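Local atomic coordinates of beta-galactosidase (PDB entry 3TTY), a protein that probably hydrolyses terminal beta-galactoside linkages to release galactose, which it binds in a TIM-barrel glycoside hydrolase domain. Residues Q440-S445 with S451-V456; A290-R295 with K429-L434. One frame throughout, in Å; residues are numbered along the deposited sequence.

Interaction 1: Q440-S445 with S451-V456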
loop_
_atom_site.group_PDB
_atom_site.type_symbol
_atom_site.label_atom_id
_atom_site.label_comp_id
_atom_site.label_asym_id
_atom_site.label_seq_id
_atom_site.Cartn_x
_atom_site.Cartn_y
_atom_site.Cartn_z
ATOM N N GLN A 440 20.774 31.582 -17.978
ATOM C CA GLN A 440 20.617 32.023 -16.602
ATOM C C GLN A 440 19.139 32.261 -16.312
ATOM O O GLN A 440 18.465 32.988 -17.041
ATOM C CB GLN A 440 21.415 33.298 -16.371
ATOM C CG GLN A 440 21.343 33.823 -14.949
ATOM C CD GLN A 440 22.083 32.939 -13.951
ATOM O OE1 GLN A 440 22.867 32.053 -14.333
ATOM N NE2 GLN A 440 21.829 33.171 -12.660
ATOM N N THR A 441 18.636 31.642 -15.251
ATOM C CA THR A 441 17.211 31.681 -14.961
ATOM C C THR A 441 16.941 31.844 -13.466
ATOM O O THR A 441 17.694 31.343 -12.625
ATOM C CB THR A 441 16.535 30.385 -15.428
ATOM O OG1 THR A 441 17.118 29.293 -14.717
ATOM C CG2 THR A 441 16.769 30.150 -16.895
ATOM N N ASP A 442 15.872 32.560 -13.141
ATOM C CA ASP A 442 15.405 32.690 -11.764
ATOM C C ASP A 442 14.070 31.996 -11.596
ATOM O O ASP A 442 13.160 32.194 -12.406
ATOM C CB ASP A 442 15.165 34.152 -11.402
ATOM C CG ASP A 442 16.422 34.954 -11.366
ATOM O OD1 ASP A 442 17.508 34.348 -11.223
ATOM O OD2 ASP A 442 16.308 36.194 -11.458
ATOM N N MET A 443 13.947 31.214 -10.526
ATOM C CA MET A 443 12.646 30.750 -10.067
ATOM C C MET A 443 12.010 31.910 -9.312
ATOM O O MET A 443 12.657 32.527 -8.465
ATOM C CB MET A 443 12.805 29.540 -9.147
ATOM C CG MET A 443 13.399 28.318 -9.826
ATOM S SD MET A 443 12.340 27.693 -11.136
ATOM C CE MET A 443 10.775 27.612 -10.267
ATOM N N ILE A 444 10.758 32.227 -9.628
ATOM C CA ILE A 444 10.120 33.396 -9.022
ATOM C C ILE A 444 8.695 33.118 -8.565
ATOM O O ILE A 444 8.071 32.165 -9.015
ATOM C CB ILE A 444 10.086 34.598 -9.995
ATOM C CG1 ILE A 444 9.229 34.272 -11.228
ATOM C CG2 ILE A 444 11.502 35.011 -10.395
ATOM C CD1 ILE A 444 8.781 35.513 -12.001
ATOM N N SER A 445 8.191 33.948 -7.654
ATOM C CA SER A 445 6.788 33.880 -7.267
ATOM C C SER A 445 5.904 34.470 -8.379
ATOM O O SER A 445 6.384 35.191 -9.271
ATOM C CB SER A 445 6.548 34.626 -5.958
ATOM O OG SER A 445 6.286 36.002 -6.197
ATOM N N SER A 451 9.416 43.207 -14.484
ATOM C CA SER A 451 10.051 44.167 -15.388
ATOM C C SER A 451 11.486 43.805 -15.795
ATOM O O SER A 451 11.917 44.111 -16.905
ATOM C CB SER A 451 10.013 45.579 -14.795
ATOM O OG SER A 451 10.864 45.678 -13.663
ATOM N N LYS A 452 12.225 43.167 -14.896
ATOM C CA LYS A 452 13.621 42.828 -15.166
ATOM C C LYS A 452 13.782 41.645 -16.135
ATOM O O LYS A 452 14.886 41.351 -16.597
ATOM C CB LYS A 452 14.369 42.559 -13.854
ATOM C CG LYS A 452 13.736 41.498 -12.973
ATOM C CD LYS A 452 14.295 41.531 -11.544
ATOM C CE LYS A 452 15.715 40.967 -11.459
ATOM N NZ LYS A 452 16.207 40.831 -10.047
ATOM N N TYR A 453 12.684 40.971 -16.451
ATOM C CA TYR A 453 12.775 39.792 -17.298
ATOM C C TYR A 453 12.426 40.070 -18.750
ATOM O O TYR A 453 11.801 41.076 -19.075
ATOM C CB TYR A 453 11.939 38.642 -16.721
ATOM C CG TYR A 453 12.392 38.300 -15.316
ATOM C CD1 TYR A 453 13.645 37.736 -15.093
ATOM C CD2 TYR A 453 11.589 38.579 -14.212
ATOM C CE1 TYR A 453 14.086 37.445 -13.809
ATOM C CE2 TYR A 453 12.021 38.291 -12.926
ATOM C CZ TYR A 453 13.270 37.722 -12.732
ATOM O OH TYR A 453 13.705 37.433 -11.463
ATOM N N LYS A 454 12.862 39.173 -19.619
ATOM C CA LYS A 454 12.503 39.219 -21.022
ATOM C C LYS A 454 11.647 38.016 -21.381
ATOM O O LYS A 454 10.821 38.085 -22.289
ATOM C CB LYS A 454 13.760 39.306 -21.893
ATOM C CG LYS A 454 14.390 40.694 -21.830
ATOM C CD LYS A 454 15.641 40.793 -22.674
ATOM C CE LYS A 454 15.720 42.144 -23.395
ATOM N NZ LYS A 454 14.772 42.238 -24.565
ATOM N N VAL A 455 11.813 36.921 -20.643
ATOM C CA VAL A 455 10.990 35.733 -20.867
ATOM C C VAL A 455 10.458 35.197 -19.544
ATOM O O VAL A 455 11.238 34.890 -18.644
ATOM C CB VAL A 455 11.782 34.603 -21.574
ATOM C CG1 VAL A 455 10.902 33.376 -21.739
ATOM C CG2 VAL A 455 12.293 35.064 -22.931
ATOM N N VAL A 456 9.141 35.083 -19.422
ATOM C CA VAL A 456 8.529 34.582 -18.187
ATOM C C VAL A 456 7.722 33.326 -18.490
ATOM O O VAL A 456 6.801 33.348 -19.310
ATOM C CB VAL A 456 7.627 35.650 -17.502
ATOM C CG1 VAL A 456 6.847 35.040 -16.335
ATOM C CG2 VAL A 456 8.457 36.827 -17.031
#

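Interaction 2: A290-R295 with K429-L434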
loop_
_atom_site.group_PDB
_atom_site.type_symbol
_atom_site.label_atom_id
_atom_site.label_comp_id
_atom_site.label_asym_id
_atom_site.label_seq_id
_atom_site.Cartn_x
_atom_site.Cartn_y
_atom_site.Cartn_z
ATOM N N ALA A 290 16.011 23.770 -6.977
ATOM C CA ALA A 290 15.712 24.005 -5.559
ATOM C C ALA A 290 16.549 25.131 -4.912
ATOM O O ALA A 290 16.007 25.980 -4.197
ATOM C CB ALA A 290 15.814 22.698 -4.748
ATOM N N HIS A 291 17.861 25.141 -5.152
ATOM C CA HIS A 291 18.688 26.235 -4.659
ATOM C C HIS A 291 18.137 27.519 -5.258
ATOM O O HIS A 291 18.008 28.544 -4.580
ATOM C CB HIS A 291 20.148 26.098 -5.110
ATOM C CG HIS A 291 20.884 24.929 -4.525
ATOM N ND1 HIS A 291 21.099 24.777 -3.174
ATOM C CD2 HIS A 291 21.509 23.884 -5.124
ATOM C CE1 HIS A 291 21.798 23.675 -2.961
ATOM N NE2 HIS A 291 22.060 23.118 -4.130
ATOM N N ASN A 292 17.845 27.453 -6.556
ATOM C CA ASN A 292 17.313 28.590 -7.291
ATOM C C ASN A 292 16.063 29.142 -6.615
ATOM O O ASN A 292 15.969 30.334 -6.339
ATOM C CB ASN A 292 16.995 28.177 -8.726
ATOM C CG ASN A 292 16.965 29.355 -9.684
ATOM O OD1 ASN A 292 16.378 30.406 -9.393
ATOM N ND2 ASN A 292 17.599 29.183 -10.836
ATOM N N LEU A 293 15.112 28.261 -6.326
ATOM C CA LEU A 293 13.882 28.670 -5.667
ATOM C C LEU A 293 14.177 29.325 -4.327
ATOM O O LEU A 293 13.469 30.230 -3.901
ATOM C CB LEU A 293 12.958 27.464 -5.462
ATOM C CG LEU A 293 11.635 27.756 -4.760
ATOM C CD1 LEU A 293 10.760 28.669 -5.630
ATOM C CD2 LEU A 293 10.913 26.468 -4.447
ATOM N N MET A 294 15.221 28.871 -3.645
ATOM C CA MET A 294 15.503 29.412 -2.323
ATOM C C MET A 294 16.010 30.842 -2.450
ATOM O O MET A 294 15.782 31.690 -1.580
ATOM C CB MET A 294 16.511 28.541 -1.569
ATOM C CG MET A 294 16.034 27.129 -1.238
ATOM S SD MET A 294 14.635 27.030 -0.113
ATOM C CE MET A 294 13.267 26.963 -1.275
ATOM N N ARG A 295 16.725 31.094 -3.535
ATOM C CA ARG A 295 17.172 32.437 -3.850
ATOM C C ARG A 295 15.960 33.312 -4.170
ATOM O O ARG A 295 15.908 34.486 -3.804
ATOM C CB ARG A 295 18.119 32.398 -5.046
ATOM C CG ARG A 295 18.658 33.739 -5.447
ATOM C CD ARG A 295 19.700 33.581 -6.539
ATOM N NE ARG A 295 19.135 33.425 -7.877
ATOM C CZ ARG A 295 19.318 32.365 -8.664
ATOM N NH1 ARG A 295 20.031 31.323 -8.244
ATOM N NH2 ARG A 295 18.785 32.352 -9.882
ATOM N N LYS A 429 10.444 20.368 -16.129
ATOM C CA LYS A 429 10.701 20.102 -17.550
ATOM C C LYS A 429 11.143 21.381 -18.244
ATOM O O LYS A 429 11.998 21.352 -19.131
ATOM C CB LYS A 429 9.476 19.522 -18.256
ATOM C CG LYS A 429 9.151 18.095 -17.869
ATOM C CD LYS A 429 7.835 17.652 -18.485
ATOM C CE LYS A 429 7.572 16.189 -18.177
ATOM N NZ LYS A 429 6.185 15.809 -18.486
ATOM N N TYR A 430 10.560 22.506 -17.834
ATOM C CA TYR A 430 10.899 23.789 -18.441
ATOM C C TYR A 430 12.221 24.305 -17.894
ATOM O O TYR A 430 13.044 24.843 -18.637
ATOM C CB TYR A 430 9.770 24.817 -18.246
ATOM C CG TYR A 430 8.645 24.632 -19.246
ATOM C CD1 TYR A 430 8.640 25.318 -20.461
ATOM C CD2 TYR A 430 7.615 23.739 -19.001
ATOM C CE1 TYR A 430 7.628 25.120 -21.392
ATOM C CE2 TYR A 430 6.606 23.543 -19.917
ATOM C CZ TYR A 430 6.609 24.237 -21.107
ATOM O OH TYR A 430 5.590 24.028 -22.015
ATOM N N TYR A 431 12.430 24.133 -16.593
ATOM C CA TYR A 431 13.680 24.558 -15.975
ATOM C C TYR A 431 14.886 23.774 -16.525
ATOM O O TYR A 431 15.915 24.356 -16.825
ATOM C CB TYR A 431 13.608 24.435 -14.456
ATOM C CG TYR A 431 14.814 25.022 -13.754
ATOM C CD1 TYR A 431 14.848 26.368 -13.399
ATOM C CD2 TYR A 431 15.928 24.235 -13.456
ATOM C CE1 TYR A 431 15.947 26.911 -12.753
ATOM C CE2 TYR A 431 17.029 24.771 -12.809
ATOM C CZ TYR A 431 17.036 26.105 -12.466
ATOM O OH TYR A 431 18.126 26.643 -11.837
ATOM N N ASP A 432 14.727 22.459 -16.649
ATOM C CA ASP A 432 15.738 21.569 -17.213
ATOM C C ASP A 432 16.181 22.082 -18.577
ATOM O O ASP A 432 17.370 22.264 -18.829
ATOM C CB ASP A 432 15.140 20.172 -17.362
ATOM C CG ASP A 432 16.189 19.078 -17.467
ATOM O OD1 ASP A 432 17.227 19.160 -16.776
ATOM O OD2 ASP A 432 15.960 18.113 -18.237
ATOM N N ALA A 433 15.211 22.330 -19.450
ATOM C CA ALA A 433 15.480 22.795 -20.802
ATOM C C ALA A 433 16.361 24.039 -20.804
ATOM O O ALA A 433 17.218 24.195 -21.673
ATOM C CB ALA A 433 14.164 23.064 -21.551
ATOM N N LEU A 434 16.148 24.926 -19.839
ATOM C CA LEU A 434 16.989 26.113 -19.723
ATOM C C LEU A 434 18.363 25.706 -19.191
ATOM O O LEU A 434 19.393 26.096 -19.740
ATOM C CB LEU A 434 16.333 27.153 -18.817
ATOM C CG LEU A 434 15.095 27.863 -19.404
ATOM C CD1 LEU A 434 14.125 28.284 -18.315
ATOM C CD2 LEU A 434 15.506 29.074 -20.224
#

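Interaction 1: Q440-S445 with S451-V456
The phenol of Tyr-453 reaches across to Asp-442 and donates its hydroxyl proton to the carboxylate, OH to OD2 at 2.9 Å. OD2 receives it on its anti lone pair, the one turned away from OD1, and lies at the ring edge near its plane. The carboxylate and ring planes stand 84° apart, and OD2 also lies 3.5 Å from Tyr-453 CE1. Beside this bond the CG2 methyl of Ile-444 approaches obliquely, 3.4 Å from Tyr-453 OH and 4.0 Å from CZ, the side chains running past one another in opposite directions. Asp-442 and Ile-444, two residues apart on strand 441-444, project from the same side, with Met-443 between them turned away. This strand and 455-458 flank strand 399-402 in the parallel part of the trimerisation domain's sheet, whose flavodoxin-like 2-1-3-4 strand order is consistent with its class I glutamine amidotransferase-like family, and the contact spans that middle strand, with Ala-400 touching both Ile-444 and Tyr-453. On one ring face Lys-452 CG sits 3.6 Å above the plane, near the rim, while its NZ stays 4.8 Å from Asp-442 OD2, a distance that would probably add only mild electrostatic attraction. With CG opposite its carbonyl carbon (chi1 -67°), the Asp-442 carboxylate comes toward Tyr-453; OD1, away from the phenol, has a salt bridge with Arg-295 and a hydrogen bond with Ser-395, which fix the acceptor's rotation.

Interaction 2: A290-R295 with K429-L434
The ring of Tyr-431 meets the amide of Asn-292 edge-on, with ND2 near the ring plane at the hydroxyl end and the two flat groups almost perpendicular, at 87°. Along the CD1-CE1 side of the ring, Thr-441 and Met-443 of strand 441-444 lie on opposite sides of its plane, each out beyond the rim. Asn-292 ND2 donates to Tyr-431 OH over 2.8 Å, with an N-H...O angle of 152° and the oxygen tilted slightly out of the amide plane. The same approach leaves ND2 3.4 Å from Tyr-431 CE1 and Asn-292 CB 3.6 Å from OH. Because CG of Tyr-431 points opposite the backbone N (chi1 -173°), the phenol extends straight out from helix 423-435 and bridges two backbones whose nearest CA atoms, those of Asn-292 and Tyr-431, are 10.2 Å apart. Helix 284-296 belongs to the TIM barrel, between strands 273-275 and 303-307, whereas helix 423-435 is part of the trimerisation domain, so this narrow contact joins the two domains. With a phenylalanine in place of Tyr-431, one N-H of Asn-292 would probably be left without its acceptor in a buried setting. ND2 also donates to Thr-441 O, and OD1 probably accepts from Met-443 N, so the amide uses both its ends on the backbone of one strand. Counting that probable bond, three grip the buried amide, fix which way round it is turned, and make Tyr-431 OH an acceptor whatever its own proton does.

Strand 441-444 is the element common to both contacts: it supplies one half of interaction 1 and runs alongside the helix pair of interaction 2, touching both helices; the centres of the two contacts lie about 11 Å apart. Helix 423-435 leads directly into this strand. Among the polar bonds that tie the contacts together are Asp-442 OD1 to Arg-295 NH2 at 2.7 Å and, probably, Met-443 N to Asn-292 OD1 at 2.8 Å, so the barrel helix anchors the aspartate that Tyr-453 approaches from the other side. Neither contact includes a residue of the galactose pocket. One route toward it is the hydrogen bond between His-291 and Trp-274, whose chain neighbour Asp-275 lines that pocket.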